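Local coordinates for transcriptional regulator, LacI family (Lactobacillus brevis, PDB 3JY6), which probably acts as a DNA-binding transcription factor of the LacI family, here seen as its periplasmic-binding-protein-like regulatory domain in a two-chain assembly, at residues 9-14 with 62-67; 43-48 with 70-75; 55-60 with 79-84; 86-91 with 98-103; 130-135 with 157-162. All blocks are in the same frame, centred on the assembly; numbering follows the deposited sequence.

Interaction 1: 9-14 with 62-67; sequences LIAVIV and RGFDGL
Two backbone hydrogen bonds tie L9 and A11 to the chain that leads into the neighbouring parallel strand. D65 N gives its hydrogen to L9 O at 2.7 Å, approaching almost in line with the carbonyl. A11 N reaches G66 O at 2.8 Å from a position tilted 29° out of that carbonyl's plane. A CA-H...O contact, L67 CA to A11 O at 3.4 Å, extends the pairing into the bridge of A11 with L67.

Apolar contacts gather around these bonds. The F64 ring lies oblique to the strand: CD2 is 3.6 Å from L9 CB and also meets A11 CB, while L9 CD1 reaches CE2. L67 has its CG anti to the backbone N (chi1 171°), beside the carbonyl carbon; its CD1 lies 4.0 Å from I13 CG1. On the other face of the sheet, I10 CD1 lies 3.5 Å from G66 N, against backbone that carries no side chain.

The D65 carboxylate is bonded by S6 OG and K8 N. L9 and F64 continue the apolar cluster onto F64 and L9 of the second subunit. The chemistry is therefore divided, with main-chain bonds setting the alignment of central strands in this Rossmann-like domain and hydrocarbon packed beside them.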
# COMPACT_ATOMS: atom_id res chain seq x y z
N LEU A 9 19.38 7.69 -12.17
CA LEU A 9 18.06 7.66 -11.55
C LEU A 9 17.05 7.26 -12.60
O LEU A 9 17.01 7.85 -13.69
CB LEU A 9 17.67 9.04 -11.02
CG LEU A 9 18.39 9.61 -9.80
CD1 LEU A 9 17.69 10.90 -9.37
CD2 LEU A 9 18.38 8.58 -8.69
N ILE A 10 16.23 6.27 -12.27
CA ILE A 10 15.18 5.80 -13.17
C ILE A 10 13.85 6.20 -12.56
O ILE A 10 13.55 5.85 -11.41
CB ILE A 10 15.22 4.27 -13.34
CG1 ILE A 10 16.58 3.85 -13.91
CG2 ILE A 10 14.09 3.80 -14.26
CD1 ILE A 10 16.92 4.51 -15.25
N ALA A 11 13.04 6.94 -13.31
CA ALA A 11 11.74 7.36 -12.82
C ALA A 11 10.71 6.26 -13.01
O ALA A 11 10.64 5.63 -14.06
CB ALA A 11 11.27 8.64 -13.54
N VAL A 12 9.91 6.02 -11.98
CA VAL A 12 8.87 5.02 -12.08
C VAL A 12 7.57 5.73 -11.75
O VAL A 12 7.39 6.23 -10.64
CB VAL A 12 9.12 3.87 -11.09
CG1 VAL A 12 8.09 2.78 -11.31
CG2 VAL A 12 10.56 3.32 -11.27
N ILE A 13 6.66 5.82 -12.71
CA ILE A 13 5.38 6.49 -12.44
C ILE A 13 4.27 5.46 -12.34
O ILE A 13 3.98 4.77 -13.32
CB ILE A 13 5.00 7.50 -13.56
CG1 ILE A 13 6.04 8.62 -13.67
CG2 ILE A 13 3.67 8.16 -13.24
CD1 ILE A 13 5.68 9.69 -14.75
N VAL A 14 3.66 5.34 -11.17
CA VAL A 14 2.57 4.38 -11.01
C VAL A 14 1.22 5.10 -11.02
O VAL A 14 1.15 6.30 -10.73
CB VAL A 14 2.70 3.55 -9.71
CG1 VAL A 14 4.04 2.83 -9.72
CG2 VAL A 14 2.58 4.44 -8.48
N ARG A 62 15.11 17.28 -15.19
CA ARG A 62 15.93 17.05 -14.00
C ARG A 62 16.97 15.98 -14.32
O ARG A 62 17.82 15.64 -13.49
CB ARG A 62 15.05 16.60 -12.83
CG ARG A 62 14.65 17.72 -11.88
CD ARG A 62 15.83 18.13 -11.01
NE ARG A 62 15.45 19.08 -9.97
CZ ARG A 62 16.20 19.37 -8.91
NH1 ARG A 62 17.38 18.79 -8.75
NH2 ARG A 62 15.77 20.25 -8.02
N GLY A 63 16.88 15.44 -15.53
CA GLY A 63 17.81 14.42 -15.95
C GLY A 63 17.68 13.06 -15.29
O GLY A 63 18.49 12.70 -14.44
N PHE A 64 16.63 12.33 -15.63
CA PHE A 64 16.48 10.98 -15.11
C PHE A 64 16.97 10.16 -16.29
O PHE A 64 16.88 10.62 -17.43
CB PHE A 64 15.01 10.69 -14.76
CG PHE A 64 14.60 11.17 -13.40
CD1 PHE A 64 14.28 12.51 -13.18
CD2 PHE A 64 14.60 10.30 -12.31
CE1 PHE A 64 13.97 12.98 -11.89
CE2 PHE A 64 14.28 10.76 -11.02
CZ PHE A 64 13.97 12.09 -10.81
N ASP A 65 17.51 8.97 -16.05
CA ASP A 65 18.01 8.19 -17.17
C ASP A 65 17.05 7.19 -17.79
O ASP A 65 17.40 6.51 -18.75
CB ASP A 65 19.30 7.47 -16.79
CG ASP A 65 20.44 8.44 -16.48
OD1 ASP A 65 20.34 9.64 -16.84
OD2 ASP A 65 21.43 8.01 -15.86
N GLY A 66 15.83 7.12 -17.27
CA GLY A 66 14.86 6.18 -17.80
C GLY A 66 13.49 6.35 -17.18
O GLY A 66 13.34 6.95 -16.12
N LEU A 67 12.49 5.81 -17.86
CA LEU A 67 11.12 5.90 -17.40
C LEU A 67 10.42 4.55 -17.48
O LEU A 67 10.41 3.91 -18.53
CB LEU A 67 10.34 6.93 -18.24
CG LEU A 67 8.82 7.01 -18.04
CD1 LEU A 67 8.54 7.40 -16.60
CD2 LEU A 67 8.20 8.00 -18.99

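Interaction 2: 43-48 with 70-75; sequences FDANAD and QSFSNP
A45 and A47 meet the ring of F72 in an apolar contact between two loops at the carboxyl ends of parallel strands, in the Rossmann-like subdomain of a periplasmic-binding-protein fold. One loop leads from strand 39-44 into helix 49-60, the other from strand 66-70 into helix 75-82. The contact is small, burying 148 Å² in all.

The first loop is a type I' beta turn from A45 to D48, closed by D48 N bonding to A45 O at 2.9 Å. Both central residues, N46 and A47, have positive phi, as a type I' turn requires, and the A47 CA lies against the ring. D48 follows as the N-cap of helix 49-60. N46 N makes a weak bond to D44 OD1, which also accepts from I17 N.

From the second loop F72 extends its ring across to the turn, and A45 CB lies obliquely 4.1 Å from CE2. A45 CB also comes 4.4 Å from S71 CB, whose hydroxyl is engaged with I13 O. The E52 carboxylate accepts F72 N and S73 OG, which ties the loop to helix 49-60 next to F72. A47 CA stands 3.5 Å from both F72 CZ and F72 CE2, at the ring's edge and near its plane.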
# COMPACT_ATOMS: atom_id res chain seq x y z
N PHE A 43 7.11 7.87 -8.42
CA PHE A 43 6.25 9.02 -8.66
C PHE A 43 4.82 8.50 -8.62
O PHE A 43 4.52 7.43 -9.16
CB PHE A 43 6.53 9.63 -10.04
CG PHE A 43 7.85 10.36 -10.14
CD1 PHE A 43 7.92 11.72 -9.87
CD2 PHE A 43 9.01 9.68 -10.48
CE1 PHE A 43 9.15 12.40 -9.93
CE2 PHE A 43 10.24 10.34 -10.54
CZ PHE A 43 10.30 11.71 -10.26
N ASP A 44 3.93 9.28 -8.00
CA ASP A 44 2.53 8.92 -7.85
C ASP A 44 1.62 9.76 -8.76
O ASP A 44 1.46 10.96 -8.55
CB ASP A 44 2.14 9.08 -6.36
CG ASP A 44 0.67 8.89 -6.09
OD1 ASP A 44 0.03 8.01 -6.73
OD2 ASP A 44 0.15 9.61 -5.21
N ALA A 45 1.03 9.14 -9.77
CA ALA A 45 0.14 9.85 -10.68
C ALA A 45 -1.16 10.21 -9.95
O ALA A 45 -1.92 11.08 -10.40
CB ALA A 45 -0.14 9.00 -11.91
N ASN A 46 -1.42 9.54 -8.83
CA ASN A 46 -2.59 9.82 -8.00
C ASN A 46 -3.89 9.83 -8.81
O ASN A 46 -4.78 10.64 -8.58
CB ASN A 46 -2.36 11.16 -7.29
CG ASN A 46 -3.27 11.36 -6.09
OD1 ASN A 46 -3.78 10.40 -5.50
ND2 ASN A 46 -3.46 12.61 -5.70
N ALA A 47 -3.97 8.93 -9.78
CA ALA A 47 -5.13 8.79 -10.66
C ALA A 47 -5.48 10.03 -11.47
O ALA A 47 -6.58 10.13 -12.01
CB ALA A 47 -6.34 8.34 -9.84
N ASP A 48 -4.56 10.99 -11.56
CA ASP A 48 -4.83 12.20 -12.32
C ASP A 48 -3.90 12.27 -13.54
O ASP A 48 -2.67 12.30 -13.41
CB ASP A 48 -4.66 13.44 -11.43
CG ASP A 48 -4.97 14.73 -12.17
OD1 ASP A 48 -5.76 14.68 -13.14
OD2 ASP A 48 -4.45 15.79 -11.76
N GLN A 70 3.71 2.87 -15.52
CA GLN A 70 2.62 1.99 -15.11
C GLN A 70 1.44 2.92 -14.87
O GLN A 70 0.75 2.83 -13.85
CB GLN A 70 2.99 1.24 -13.82
CG GLN A 70 2.06 0.07 -13.46
CD GLN A 70 1.01 0.43 -12.44
OE1 GLN A 70 1.33 0.85 -11.32
NE2 GLN A 70 -0.26 0.26 -12.80
N SER A 71 1.23 3.84 -15.81
CA SER A 71 0.16 4.81 -15.70
C SER A 71 -0.68 5.04 -16.96
O SER A 71 -0.69 4.20 -17.86
CB SER A 71 0.73 6.13 -15.19
OG SER A 71 2.12 6.17 -15.41
N PHE A 72 -1.35 6.18 -17.01
CA PHE A 72 -2.27 6.54 -18.10
C PHE A 72 -1.76 7.18 -19.39
O PHE A 72 -2.42 7.07 -20.42
CB PHE A 72 -3.35 7.45 -17.52
CG PHE A 72 -3.68 7.17 -16.08
CD1 PHE A 72 -4.34 6.00 -15.71
CD2 PHE A 72 -3.34 8.09 -15.08
CE1 PHE A 72 -4.66 5.74 -14.37
CE2 PHE A 72 -3.65 7.85 -13.74
CZ PHE A 72 -4.31 6.68 -13.38
N SER A 73 -0.62 7.87 -19.35
CA SER A 73 -0.08 8.55 -20.53
C SER A 73 0.09 7.70 -21.78
O SER A 73 0.72 6.64 -21.74
CB SER A 73 1.27 9.18 -20.20
OG SER A 73 1.13 10.27 -19.32
N ASN A 74 -0.47 8.18 -22.90
CA ASN A 74 -0.32 7.48 -24.17
C ASN A 74 1.03 7.96 -24.74
O ASN A 74 1.65 8.88 -24.19
CB ASN A 74 -1.44 7.84 -25.17
CG ASN A 74 -2.81 7.39 -24.71
OD1 ASN A 74 -3.02 6.23 -24.36
ND2 ASN A 74 -3.78 8.32 -24.74
N PRO A 75 1.49 7.34 -25.82
CA PRO A 75 2.76 7.73 -26.43
C PRO A 75 2.81 9.16 -26.96
O PRO A 75 3.87 9.79 -26.90
CB PRO A 75 2.95 6.68 -27.52
CG PRO A 75 2.31 5.46 -26.90
CD PRO A 75 1.04 6.04 -26.36

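Interaction 3: 55-60 with 79-84; sequences LLRAIG and QEILHQ
R57 and I81 approach to 6.1 Å between their CA atoms, and G60 and L82 to 5.5 Å, so the last turns of helices 49-60 and 75-82 lie backbone close to backbone. The closer approach of the second pair is consistent with G60 having no side chain; a CB there would clash with L82 CD2, which rests 3.6 Å from G60 CA. The same methyl comes within 3.2 Å of L56 O, the carbonyl that also accepts the helical bond from G60 N.

I81 reaches into the angle between L56 and R57. Its CG2 is anti to the backbone N and sits 3.7 Å from R57 N, with L56 CB 4.0 Å away. Its other branch ends in CD1, which lies over one face of the R57 guanidinium, 4.1 Å above the plane and displaced toward the rim. The arginine chain bends at chi3, and the R57 and I81 side chains cross at about a right angle. Deeper in, L56 CD2 meets L82 CD1 at 3.8 Å, again with the side chains crossing.

L56 and L82 both pack on L67 of strand 66-70, which links the two helices in sequence. Neighbouring helices packed side by side on one face of a parallel sheet are characteristic of the Rossmann-like alpha/beta layers of the periplasmic-binding-protein fold.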
# COMPACT_ATOMS: atom_id res chain seq x y z
N LEU A 55 4.41 15.57 -13.77
CA LEU A 55 5.48 14.71 -13.26
C LEU A 55 6.44 14.42 -14.42
O LEU A 55 7.67 14.48 -14.26
CB LEU A 55 4.90 13.40 -12.71
CG LEU A 55 4.07 13.51 -11.42
CD1 LEU A 55 3.63 12.11 -10.98
CD2 LEU A 55 4.89 14.17 -10.33
N LEU A 56 5.88 14.12 -15.59
CA LEU A 56 6.71 13.85 -16.76
C LEU A 56 7.55 15.08 -17.15
O LEU A 56 8.72 14.95 -17.52
CB LEU A 56 5.82 13.44 -17.95
CG LEU A 56 5.25 12.01 -17.99
CD1 LEU A 56 4.16 11.96 -19.08
CD2 LEU A 56 6.36 10.99 -18.24
N ARG A 57 6.96 16.27 -17.06
CA ARG A 57 7.69 17.48 -17.41
C ARG A 57 8.84 17.69 -16.44
O ARG A 57 9.87 18.24 -16.80
CB ARG A 57 6.77 18.71 -17.37
CG ARG A 57 5.74 18.78 -18.51
CD ARG A 57 4.94 20.09 -18.41
NE ARG A 57 3.50 19.87 -18.46
CZ ARG A 57 2.80 19.73 -19.58
NH1 ARG A 57 3.40 19.79 -20.77
NH2 ARG A 57 1.49 19.55 -19.52
N ALA A 58 8.65 17.23 -15.21
CA ALA A 58 9.69 17.34 -14.19
C ALA A 58 10.76 16.29 -14.46
O ALA A 58 11.95 16.55 -14.34
CB ALA A 58 9.08 17.12 -12.80
N ILE A 59 10.31 15.09 -14.81
CA ILE A 59 11.23 14.00 -15.08
C ILE A 59 12.17 14.30 -16.25
O ILE A 59 13.33 13.87 -16.26
CB ILE A 59 10.42 12.71 -15.34
CG1 ILE A 59 9.84 12.23 -14.00
CG2 ILE A 59 11.30 11.66 -16.02
CD1 ILE A 59 8.71 11.25 -14.12
N GLY A 60 11.67 15.04 -17.24
CA GLY A 60 12.50 15.38 -18.38
C GLY A 60 13.42 16.57 -18.15
O GLY A 60 14.41 16.71 -18.87
N GLN A 79 5.83 11.52 -25.91
CA GLN A 79 6.70 11.99 -26.98
C GLN A 79 6.77 13.51 -26.91
O GLN A 79 7.85 14.09 -26.88
CB GLN A 79 6.16 11.56 -28.35
CG GLN A 79 6.92 12.14 -29.54
CD GLN A 79 8.33 11.60 -29.64
OE1 GLN A 79 8.57 10.40 -29.43
NE2 GLN A 79 9.27 12.47 -30.00
N GLU A 80 5.61 14.15 -26.86
CA GLU A 80 5.52 15.61 -26.82
C GLU A 80 6.22 16.24 -25.62
O GLU A 80 6.67 17.39 -25.70
CB GLU A 80 4.05 16.04 -26.88
CG GLU A 80 3.65 16.63 -28.24
CD GLU A 80 2.18 16.38 -28.62
OE1 GLU A 80 1.29 16.48 -27.75
OE2 GLU A 80 1.92 16.09 -29.82
N ILE A 81 6.33 15.50 -24.52
CA ILE A 81 6.98 16.01 -23.31
C ILE A 81 8.46 15.63 -23.15
O ILE A 81 9.29 16.49 -22.91
CB ILE A 81 6.23 15.57 -22.03
CG1 ILE A 81 4.84 16.21 -22.00
CG2 ILE A 81 7.02 15.95 -20.79
CD1 ILE A 81 3.96 15.74 -20.84
N LEU A 82 8.78 14.34 -23.30
CA LEU A 82 10.16 13.89 -23.14
C LEU A 82 11.00 13.81 -24.43
O LEU A 82 12.23 13.78 -24.38
CB LEU A 82 10.16 12.54 -22.42
CG LEU A 82 9.36 12.52 -21.11
CD1 LEU A 82 9.43 11.15 -20.47
CD2 LEU A 82 9.92 13.56 -20.16
N HIS A 83 10.32 13.74 -25.57
CA HIS A 83 10.99 13.68 -26.87
C HIS A 83 12.02 12.57 -27.00
O HIS A 83 13.06 12.75 -27.63
CB HIS A 83 11.65 15.02 -27.16
CG HIS A 83 10.73 16.18 -27.03
ND1 HIS A 83 9.69 16.41 -27.91
CD2 HIS A 83 10.66 17.17 -26.11
CE1 HIS A 83 9.03 17.49 -27.54
NE2 HIS A 83 9.59 17.97 -26.45
N GLN A 84 11.71 11.43 -26.40
CA GLN A 84 12.59 10.27 -26.47
C GLN A 84 14.00 10.55 -25.96
O GLN A 84 14.97 9.95 -26.43
CB GLN A 84 12.64 9.74 -27.90
CG GLN A 84 11.36 9.02 -28.33
CD GLN A 84 11.49 8.35 -29.67
OE1 GLN A 84 12.49 7.68 -29.94
NE2 GLN A 84 10.48 8.51 -30.53

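Interaction 4: 86-91 with 98-103; sequences MPVVSV and CPWPQV
W100 has its CG between the backbone N and the carbonyl carbon (chi1 39°), a crowded position; the indole lies against V88. The valine has CG1 anti to its own backbone N, and that methyl comes down on the ring. The result is a CH-pi contact: V88 CG1 lies 3.7 Å from the centroid of the five-membered ring and 13° off its normal. P99 CG covers the opposite face nearer the rim, so the indole is held between a valine methyl and a proline ring. At the edge, near the ring plane, S90 CB is 3.4 Å from W100 NE1. This buried N-H has no partner in the model.

Past the indole the chains run as parallel strands, their touching parts 28° apart. S90 takes part through both of its main-chain polar atoms: S90 N donates to P101 O at 3.2 Å, in the carbonyl plane, and S90 O accepts from V103 N at 3.0 Å. CA-H...O contacts accompany these bonds, the shortest from V91 CA to V103 O at 3.3 Å. V91 and V103 lie side by side, pointing the same way, with V91 CG2 4.2 Å from V103 CB.

Strand 88-91 is bonded on its other flank to strand 66-70, and S90 OG reaches L69 O there. Helix 236-251 covers V89, V91 and P101 on one face of the sheet, while W100 packs on P75 and V78 of helix 75-82 on the other.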
# COMPACT_ATOMS: atom_id res chain seq x y z
N MET A 86 14.92 9.76 -23.10
CA MET A 86 15.27 8.60 -22.30
C MET A 86 14.47 7.36 -22.68
O MET A 86 13.34 7.45 -23.13
CB MET A 86 15.05 8.91 -20.81
CG MET A 86 13.58 9.03 -20.38
SD MET A 86 13.33 9.60 -18.66
CE MET A 86 13.70 11.38 -18.84
N PRO A 87 15.08 6.18 -22.50
CA PRO A 87 14.37 4.94 -22.82
C PRO A 87 13.13 4.80 -21.95
O PRO A 87 13.08 5.30 -20.83
CB PRO A 87 15.42 3.85 -22.55
CG PRO A 87 16.33 4.50 -21.50
CD PRO A 87 16.44 5.92 -22.02
N VAL A 88 12.12 4.12 -22.48
CA VAL A 88 10.86 3.93 -21.78
C VAL A 88 10.40 2.48 -21.83
O VAL A 88 10.62 1.79 -22.83
CB VAL A 88 9.73 4.78 -22.42
CG1 VAL A 88 8.42 4.62 -21.64
CG2 VAL A 88 10.14 6.26 -22.48
N VAL A 89 9.79 2.02 -20.74
CA VAL A 89 9.22 0.67 -20.69
C VAL A 89 7.87 0.85 -20.00
O VAL A 89 7.78 1.54 -18.99
CB VAL A 89 10.07 -0.33 -19.85
CG1 VAL A 89 9.36 -1.68 -19.78
CG2 VAL A 89 11.42 -0.54 -20.48
N SER A 90 6.83 0.25 -20.56
CA SER A 90 5.50 0.35 -19.98
C SER A 90 5.12 -0.96 -19.29
O SER A 90 5.59 -2.04 -19.66
CB SER A 90 4.48 0.70 -21.07
OG SER A 90 3.35 1.35 -20.51
N VAL A 91 4.30 -0.87 -18.26
CA VAL A 91 3.89 -2.05 -17.52
C VAL A 91 2.40 -2.08 -17.19
O VAL A 91 1.80 -1.06 -16.86
CB VAL A 91 4.66 -2.17 -16.18
CG1 VAL A 91 4.31 -3.48 -15.47
CG2 VAL A 91 6.16 -2.09 -16.44
N CYS A 98 2.18 -0.41 -29.29
CA CYS A 98 3.03 0.37 -28.39
C CYS A 98 4.44 0.57 -28.97
O CYS A 98 5.06 -0.36 -29.46
CB CYS A 98 3.14 -0.34 -27.03
SG CYS A 98 3.97 0.62 -25.71
N PRO A 99 4.95 1.81 -28.91
CA PRO A 99 6.28 2.15 -29.44
C PRO A 99 7.49 1.69 -28.59
O PRO A 99 8.62 1.64 -29.09
CB PRO A 99 6.22 3.67 -29.55
CG PRO A 99 5.40 4.03 -28.35
CD PRO A 99 4.28 3.01 -28.38
N TRP A 100 7.26 1.37 -27.33
CA TRP A 100 8.37 0.92 -26.49
C TRP A 100 8.07 -0.49 -25.97
O TRP A 100 6.96 -0.98 -26.11
CB TRP A 100 8.61 1.92 -25.35
CG TRP A 100 7.39 2.49 -24.74
CD1 TRP A 100 6.47 1.84 -23.97
CD2 TRP A 100 6.92 3.85 -24.86
NE1 TRP A 100 5.46 2.70 -23.60
CE2 TRP A 100 5.72 3.94 -24.11
CE3 TRP A 100 7.41 5.00 -25.48
CZ2 TRP A 100 4.99 5.13 -24.02
CZ3 TRP A 100 6.68 6.18 -25.39
CH2 TRP A 100 5.49 6.24 -24.64
N PRO A 101 9.07 -1.17 -25.39
CA PRO A 101 8.82 -2.52 -24.89
C PRO A 101 7.78 -2.51 -23.76
O PRO A 101 7.67 -1.52 -23.03
CB PRO A 101 10.19 -2.98 -24.38
CG PRO A 101 11.18 -2.11 -25.14
CD PRO A 101 10.48 -0.77 -25.19
N GLN A 102 7.04 -3.60 -23.61
CA GLN A 102 6.02 -3.69 -22.57
C GLN A 102 6.06 -4.98 -21.77
O GLN A 102 6.43 -6.03 -22.27
CB GLN A 102 4.62 -3.62 -23.14
CG GLN A 102 4.20 -2.37 -23.82
CD GLN A 102 2.86 -2.58 -24.45
OE1 GLN A 102 2.73 -3.34 -25.42
NE2 GLN A 102 1.83 -1.95 -23.89
N VAL A 103 5.61 -4.87 -20.52
CA VAL A 103 5.51 -6.00 -19.62
C VAL A 103 4.04 -6.04 -19.22
O VAL A 103 3.52 -5.10 -18.60
CB VAL A 103 6.41 -5.81 -18.37
CG1 VAL A 103 6.24 -7.01 -17.41
CG2 VAL A 103 7.86 -5.68 -18.81

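Interaction 5: 130-135 with 157-162; sequences TSELEL and EVSESS
T130 and S131 pair with E157 and V158 as adjacent parallel strands, and the close-packed part of the contact is this short ladder, with T130, S131 and V158 buried. V158 N donates to T130 O at 2.7 Å; one step on, E132 N makes a weak, 3.2 Å bond to V158 O. T130 OG1 donates to the carbonyl of the next residue, S131 O, in its plane and on a lone pair. On the face that bears S131, its hydroxyl gives a 2.7 Å bond to E160 OE2 on the anti side of the carboxylate, well out of its plane. That carboxylate also forms salt bridges with R139, K189 and R191, and S131 OG meets W192 NE1 as well. So much positive charge would be expected to favour the ionised form of E160.

The outer side is more open and is held by carboxylate bonds of exposed or partly exposed glutamates. E157 extends beyond CG until OE2 accepts L133 N at 3.1 Å, 19° out of its carboxylate plane, bridging from the strand to the loop. S159 OG approaches E132 OE2 from above that carboxylate, at 3.0 Å. E132 OE1 and E157 OE2 remain 5.5 Å apart, a like-charged pair that does not touch.

Within the fold these are the strand ends of a beta-alpha-beta unit whose connecting helix, 137-147, touches S131 through R139 and L133 through Y143. Strand 152-158 is outermost in the four-stranded sheet, and helix 190-196 brings W192 against V158 and E160.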
# COMPACT_ATOMS: atom_id res chain seq x y z
N THR A 130 -16.35 -4.27 -11.13
CA THR A 130 -15.22 -3.59 -11.77
C THR A 130 -15.30 -2.06 -11.84
O THR A 130 -16.35 -1.45 -11.61
CB THR A 130 -15.08 -4.10 -13.22
OG1 THR A 130 -13.93 -3.53 -13.84
CG2 THR A 130 -16.30 -3.70 -14.03
N SER A 131 -14.16 -1.44 -12.16
CA SER A 131 -14.14 -0.00 -12.37
C SER A 131 -14.64 0.07 -13.81
O SER A 131 -14.56 -0.91 -14.53
CB SER A 131 -12.72 0.56 -12.27
OG SER A 131 -12.22 0.43 -10.95
N GLU A 132 -15.15 1.23 -14.23
CA GLU A 132 -15.68 1.37 -15.58
C GLU A 132 -14.86 0.71 -16.69
O GLU A 132 -13.67 1.00 -16.86
CB GLU A 132 -15.91 2.86 -15.88
CG GLU A 132 -16.99 3.46 -14.99
CD GLU A 132 -17.21 4.94 -15.25
OE1 GLU A 132 -17.50 5.31 -16.41
OE2 GLU A 132 -17.09 5.73 -14.29
N LEU A 133 -15.52 -0.16 -17.45
CA LEU A 133 -14.89 -0.91 -18.54
C LEU A 133 -14.29 -0.09 -19.68
O LEU A 133 -13.17 -0.36 -20.11
CB LEU A 133 -15.89 -1.93 -19.11
CG LEU A 133 -16.19 -3.16 -18.25
CD1 LEU A 133 -17.50 -3.80 -18.68
CD2 LEU A 133 -15.04 -4.15 -18.36
N GLU A 134 -15.02 0.91 -20.18
CA GLU A 134 -14.49 1.72 -21.28
C GLU A 134 -13.17 2.40 -20.91
O GLU A 134 -12.27 2.50 -21.74
CB GLU A 134 -15.50 2.79 -21.72
CG GLU A 134 -15.00 3.65 -22.88
CD GLU A 134 -16.10 4.48 -23.52
OE1 GLU A 134 -16.80 3.97 -24.42
OE2 GLU A 134 -16.27 5.66 -23.12
N LEU A 135 -13.06 2.83 -19.66
CA LEU A 135 -11.86 3.50 -19.17
C LEU A 135 -10.54 2.74 -19.21
O LEU A 135 -9.49 3.34 -19.01
CB LEU A 135 -12.09 3.99 -17.73
CG LEU A 135 -12.61 5.43 -17.55
CD1 LEU A 135 -13.99 5.59 -18.17
CD2 LEU A 135 -12.65 5.77 -16.07
N GLU A 157 -20.41 -2.02 -12.66
CA GLU A 157 -19.40 -1.00 -12.84
C GLU A 157 -19.47 0.01 -11.71
O GLU A 157 -20.55 0.45 -11.30
CB GLU A 157 -19.61 -0.31 -14.18
CG GLU A 157 -19.33 -1.24 -15.35
CD GLU A 157 -19.59 -0.60 -16.69
OE1 GLU A 157 -20.74 -0.68 -17.18
OE2 GLU A 157 -18.64 -0.02 -17.25
N VAL A 158 -18.29 0.36 -11.19
CA VAL A 158 -18.15 1.32 -10.10
C VAL A 158 -17.35 2.48 -10.67
O VAL A 158 -16.41 2.27 -11.44
CB VAL A 158 -17.37 0.71 -8.92
CG1 VAL A 158 -17.26 1.71 -7.79
CG2 VAL A 158 -18.06 -0.56 -8.42
N SER A 159 -17.72 3.70 -10.31
CA SER A 159 -17.01 4.88 -10.79
C SER A 159 -16.00 5.29 -9.73
O SER A 159 -16.38 5.80 -8.67
CB SER A 159 -18.00 6.03 -11.04
OG SER A 159 -19.00 5.67 -11.97
N GLU A 160 -14.72 5.06 -10.00
CA GLU A 160 -13.68 5.40 -9.03
C GLU A 160 -13.72 6.86 -8.61
O GLU A 160 -13.30 7.21 -7.51
CB GLU A 160 -12.29 5.05 -9.59
CG GLU A 160 -12.02 3.55 -9.68
CD GLU A 160 -10.58 3.24 -10.04
OE1 GLU A 160 -9.66 3.78 -9.39
OE2 GLU A 160 -10.36 2.44 -10.98
N SER A 161 -14.26 7.71 -9.48
CA SER A 161 -14.38 9.15 -9.21
C SER A 161 -15.49 9.50 -8.23
O SER A 161 -15.30 10.31 -7.33
CB SER A 161 -14.64 9.91 -10.52
OG SER A 161 -15.85 9.46 -11.13
N SER A 162 -16.66 8.89 -8.41
CA SER A 162 -17.78 9.17 -7.53
C SER A 162 -18.70 7.98 -7.39
O SER A 162 -19.54 7.72 -8.26
CB SER A 162 -18.58 10.36 -8.08
OG SER A 162 -19.23 10.00 -9.29

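Interactions 1 to 4 share one lobe, whose parallel sheet runs 39-44, 9-14, 66-70, 88-91, 102-104, 260-262; interaction 5 belongs to the four-stranded sheet of the other lobe. Along the chain interactions 1, 2 and 3 interlock, their segments alternating, before interactions 4 and 5 follow in series. Interactions 1 and 3 have centres 10 Å apart and meet through L56, L82 and L67, joining sheet to helices. Interaction 1 also bonds to interaction 2 through V12 and F43 and to interaction 4 through L67 and V89. Interactions 2 and 5 come to about 6 Å between nearest atoms without touching, consistent with loops facing each other across the interlobe cleft, where relatives bind effectors.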